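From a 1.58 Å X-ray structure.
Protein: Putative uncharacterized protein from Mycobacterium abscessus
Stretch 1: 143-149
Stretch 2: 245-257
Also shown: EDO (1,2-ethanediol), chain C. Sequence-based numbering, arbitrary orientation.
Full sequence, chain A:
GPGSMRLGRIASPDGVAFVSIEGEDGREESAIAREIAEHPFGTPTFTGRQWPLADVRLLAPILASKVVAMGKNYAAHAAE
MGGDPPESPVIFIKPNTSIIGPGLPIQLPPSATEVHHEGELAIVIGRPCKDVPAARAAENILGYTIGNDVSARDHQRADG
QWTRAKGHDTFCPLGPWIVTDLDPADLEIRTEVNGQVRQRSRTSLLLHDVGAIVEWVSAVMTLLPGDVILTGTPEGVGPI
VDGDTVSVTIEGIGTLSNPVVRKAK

Stretch 1 143-149: GYTIGND
Stretch 2, residues 245-257: TVSVTIEGIGTLS

Stretch 1 is a strand from G143 to N148, ending in loop at D149. Stretch 2 is a hairpin: strand 245-250, a turn, then strand 254-257. The first strand runs at 152° to stretch 1, the second at 31°, with axes approaching to 7.6 and 7.5 Å. No direct hydrogen bond joins the stretches; the contact is van der Waals packing, side chain on side chain and side chain on backbone, with one bridging water. The hairpin holds itself together: V248 N to L256 O and L256 N to V248 O are both 2.8 Å, and I250 N to G254 O is 3.0 Å. At the turn, G252 has phi/psi 84/-4.

G143 makes no contact. Y144 (chi1 m, chi2 -85°) points its CA-to-CB bond toward the hairpin, but its end leads away; its CB lies 4.1 Å from I253 CD1. The CA-to-CB bond of T145 (chi1 t) points away from the hairpin, and the residue contributes backbone, its O 3.8 Å from I253 CD1. Its CA is 6.7 Å from I253 CA.

I146 (phi/psi -113/144, m and t) is the centre of the contact, covered over 137 Å². Its CG2 meets V248 CG1 at 3.4 Å and I250 CD1 at 3.9 Å. Its CG1 lies 3.8 Å from I253 CG2, and its CD1 reaches 3.2 Å from G254 O. The CA atoms of I146 and L256 are 6.5 Å apart. V248 is t; I250 and I253 are each m, t; L256 is t, p.

G147 has no side chain; its CA lies 4.0 Å from L256 CD2. The CA-to-CB bond of N148 (chi1 t, chi2 -15°) points toward the hairpin, and its ND2 is 3.9 Å from V246 CG1 (V246 is p). One water bridges the stretches: it accepts from N148 ND2 at 2.9 Å and donates to V246 O at 3.3 Å. D149 is out of reach.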

# COMPACT_ATOMS: atom_id res chain seq x y z
N GLY A 143 3.50 9.87 4.39
CA GLY A 143 4.38 9.44 3.33
C GLY A 143 3.76 8.31 2.54
O GLY A 143 2.54 8.12 2.58
N TYR A 144 4.60 7.59 1.81
CA TYR A 144 4.14 6.60 0.83
C TYR A 144 4.79 5.27 1.08
O TYR A 144 5.95 5.19 1.48
CB TYR A 144 4.45 7.07 -0.60
CG TYR A 144 3.80 8.39 -0.89
CD1 TYR A 144 2.49 8.47 -1.32
CD2 TYR A 144 4.47 9.58 -0.64
CE1 TYR A 144 1.87 9.68 -1.53
CE2 TYR A 144 3.85 10.81 -0.85
CZ TYR A 144 2.56 10.85 -1.28
OH TYR A 144 1.94 12.06 -1.48
N THR A 145 4.03 4.21 0.85
CA THR A 145 4.55 2.85 0.91
C THR A 145 3.98 2.05 -0.26
O THR A 145 3.41 2.63 -1.20
CB THR A 145 4.31 2.21 2.32
OG1 THR A 145 5.11 1.02 2.46
CG2 THR A 145 2.84 1.88 2.58
N ILE A 146 4.16 0.73 -0.23
CA ILE A 146 3.68 -0.14 -1.31
C ILE A 146 2.57 -1.02 -0.75
O ILE A 146 2.61 -1.41 0.42
CB ILE A 146 4.82 -1.02 -1.87
CG1 ILE A 146 6.07 -0.19 -2.10
CG2 ILE A 146 4.36 -1.73 -3.17
CD1 ILE A 146 7.27 -0.99 -2.59
N GLY A 147 1.58 -1.30 -1.58
CA GLY A 147 0.52 -2.24 -1.23
C GLY A 147 0.26 -3.24 -2.34
O GLY A 147 0.69 -3.05 -3.48
N ASN A 148 -0.44 -4.31 -1.99
CA ASN A 148 -0.91 -5.31 -2.96
C ASN A 148 -2.38 -5.56 -2.65
O ASN A 148 -2.71 -6.14 -1.61
CB ASN A 148 -0.06 -6.57 -2.81
CG ASN A 148 -0.23 -7.58 -3.94
OD1 ASN A 148 -1.17 -7.51 -4.73
ND2 ASN A 148 0.68 -8.56 -4.01
N ASP A 149 -3.28 -5.09 -3.52
CA ASP A 149 -4.72 -5.23 -3.31
C ASP A 149 -5.14 -6.61 -3.81
O ASP A 149 -5.74 -6.76 -4.89
CB ASP A 149 -5.50 -4.12 -4.03
CG ASP A 149 -7.01 -4.18 -3.80
OD1 ASP A 149 -7.51 -4.98 -2.99
OD2 ASP A 149 -7.74 -3.40 -4.47
N THR A 245 5.86 -16.51 -5.57
CA THR A 245 6.28 -15.31 -4.83
C THR A 245 5.89 -14.12 -5.68
O THR A 245 6.19 -14.09 -6.87
CB THR A 245 7.78 -15.29 -4.53
OG1 THR A 245 8.09 -16.35 -3.62
CG2 THR A 245 8.20 -13.96 -3.89
N VAL A 246 5.21 -13.16 -5.07
CA VAL A 246 4.78 -11.95 -5.77
C VAL A 246 5.42 -10.75 -5.11
O VAL A 246 5.39 -10.61 -3.88
CB VAL A 246 3.23 -11.83 -5.84
CG1 VAL A 246 2.59 -11.88 -4.46
CG2 VAL A 246 2.81 -10.55 -6.59
N SER A 247 6.03 -9.89 -5.93
CA SER A 247 6.66 -8.69 -5.42
C SER A 247 6.19 -7.47 -6.18
O SER A 247 5.86 -7.55 -7.37
CB SER A 247 8.18 -8.80 -5.49
OG SER A 247 8.64 -8.75 -6.83
N VAL A 248 6.13 -6.36 -5.47
CA VAL A 248 5.77 -5.08 -6.05
C VAL A 248 6.89 -4.12 -5.71
O VAL A 248 7.27 -3.99 -4.55
CB VAL A 248 4.43 -4.55 -5.48
CG1 VAL A 248 4.02 -3.26 -6.17
CG2 VAL A 248 3.31 -5.61 -5.63
N THR A 249 7.43 -3.46 -6.73
CA THR A 249 8.56 -2.55 -6.56
C THR A 249 8.12 -1.15 -7.00
O THR A 249 7.53 -0.97 -8.07
CB THR A 249 9.78 -3.03 -7.37
OG1 THR A 249 10.17 -4.34 -6.91
CG2 THR A 249 10.95 -2.05 -7.24
N ILE A 250 8.39 -0.15 -6.17
CA ILE A 250 8.11 1.23 -6.53
C ILE A 250 9.38 2.06 -6.40
O ILE A 250 10.06 2.04 -5.37
CB ILE A 250 6.96 1.85 -5.68
CG1 ILE A 250 5.67 1.07 -5.90
CG2 ILE A 250 6.75 3.34 -6.04
CD1 ILE A 250 4.45 1.61 -5.17
N GLU A 251 9.69 2.77 -7.48
CA GLU A 251 10.82 3.69 -7.54
C GLU A 251 10.81 4.64 -6.35
O GLU A 251 9.78 5.25 -6.03
CB GLU A 251 10.73 4.48 -8.86
CG GLU A 251 11.86 5.46 -9.08
CD GLU A 251 11.72 6.23 -10.38
OE1 GLU A 251 10.75 5.99 -11.14
OE2 GLU A 251 12.61 7.07 -10.66
N GLY A 252 11.95 4.72 -5.66
CA GLY A 252 12.10 5.61 -4.51
C GLY A 252 11.62 5.05 -3.20
O GLY A 252 11.77 5.69 -2.15
N ILE A 253 11.03 3.85 -3.22
CA ILE A 253 10.57 3.20 -2.00
C ILE A 253 11.34 1.90 -1.77
O ILE A 253 12.08 1.78 -0.80
CB ILE A 253 9.04 2.93 -2.02
CG1 ILE A 253 8.27 4.24 -2.24
CG2 ILE A 253 8.61 2.27 -0.70
CD1 ILE A 253 6.75 4.10 -2.30
N GLY A 254 11.18 0.92 -2.66
CA GLY A 254 11.79 -0.39 -2.47
C GLY A 254 10.91 -1.49 -3.03
O GLY A 254 10.18 -1.26 -4.00
N THR A 255 10.99 -2.67 -2.43
CA THR A 255 10.25 -3.85 -2.90
C THR A 255 9.48 -4.49 -1.74
O THR A 255 10.03 -4.70 -0.65
CB THR A 255 11.20 -4.89 -3.53
OG1 THR A 255 11.85 -4.31 -4.67
CG2 THR A 255 10.43 -6.16 -3.96
N LEU A 256 8.22 -4.78 -2.01
CA LEU A 256 7.35 -5.53 -1.11
C LEU A 256 7.15 -6.92 -1.70
O LEU A 256 6.54 -7.05 -2.75
CB LEU A 256 5.99 -4.82 -1.01
CG LEU A 256 4.86 -5.52 -0.25
CD1 LEU A 256 5.22 -5.72 1.23
CD2 LEU A 256 3.55 -4.72 -0.39
N SER A 257 7.65 -7.94 -1.02
CA SER A 257 7.59 -9.31 -1.54
C SER A 257 6.90 -10.23 -0.55
O SER A 257 7.15 -10.15 0.66
CB SER A 257 9.00 -9.82 -1.79
OG SER A 257 8.97 -11.12 -2.37
C1 EDO C . 12.77 -3.47 0.54
O1 EDO C . 13.25 -2.91 -0.68
C2 EDO C . 13.59 -4.67 0.98
O2 EDO C . 13.14 -5.07 2.28
O HOH W 1 3.16 -8.68 -2.43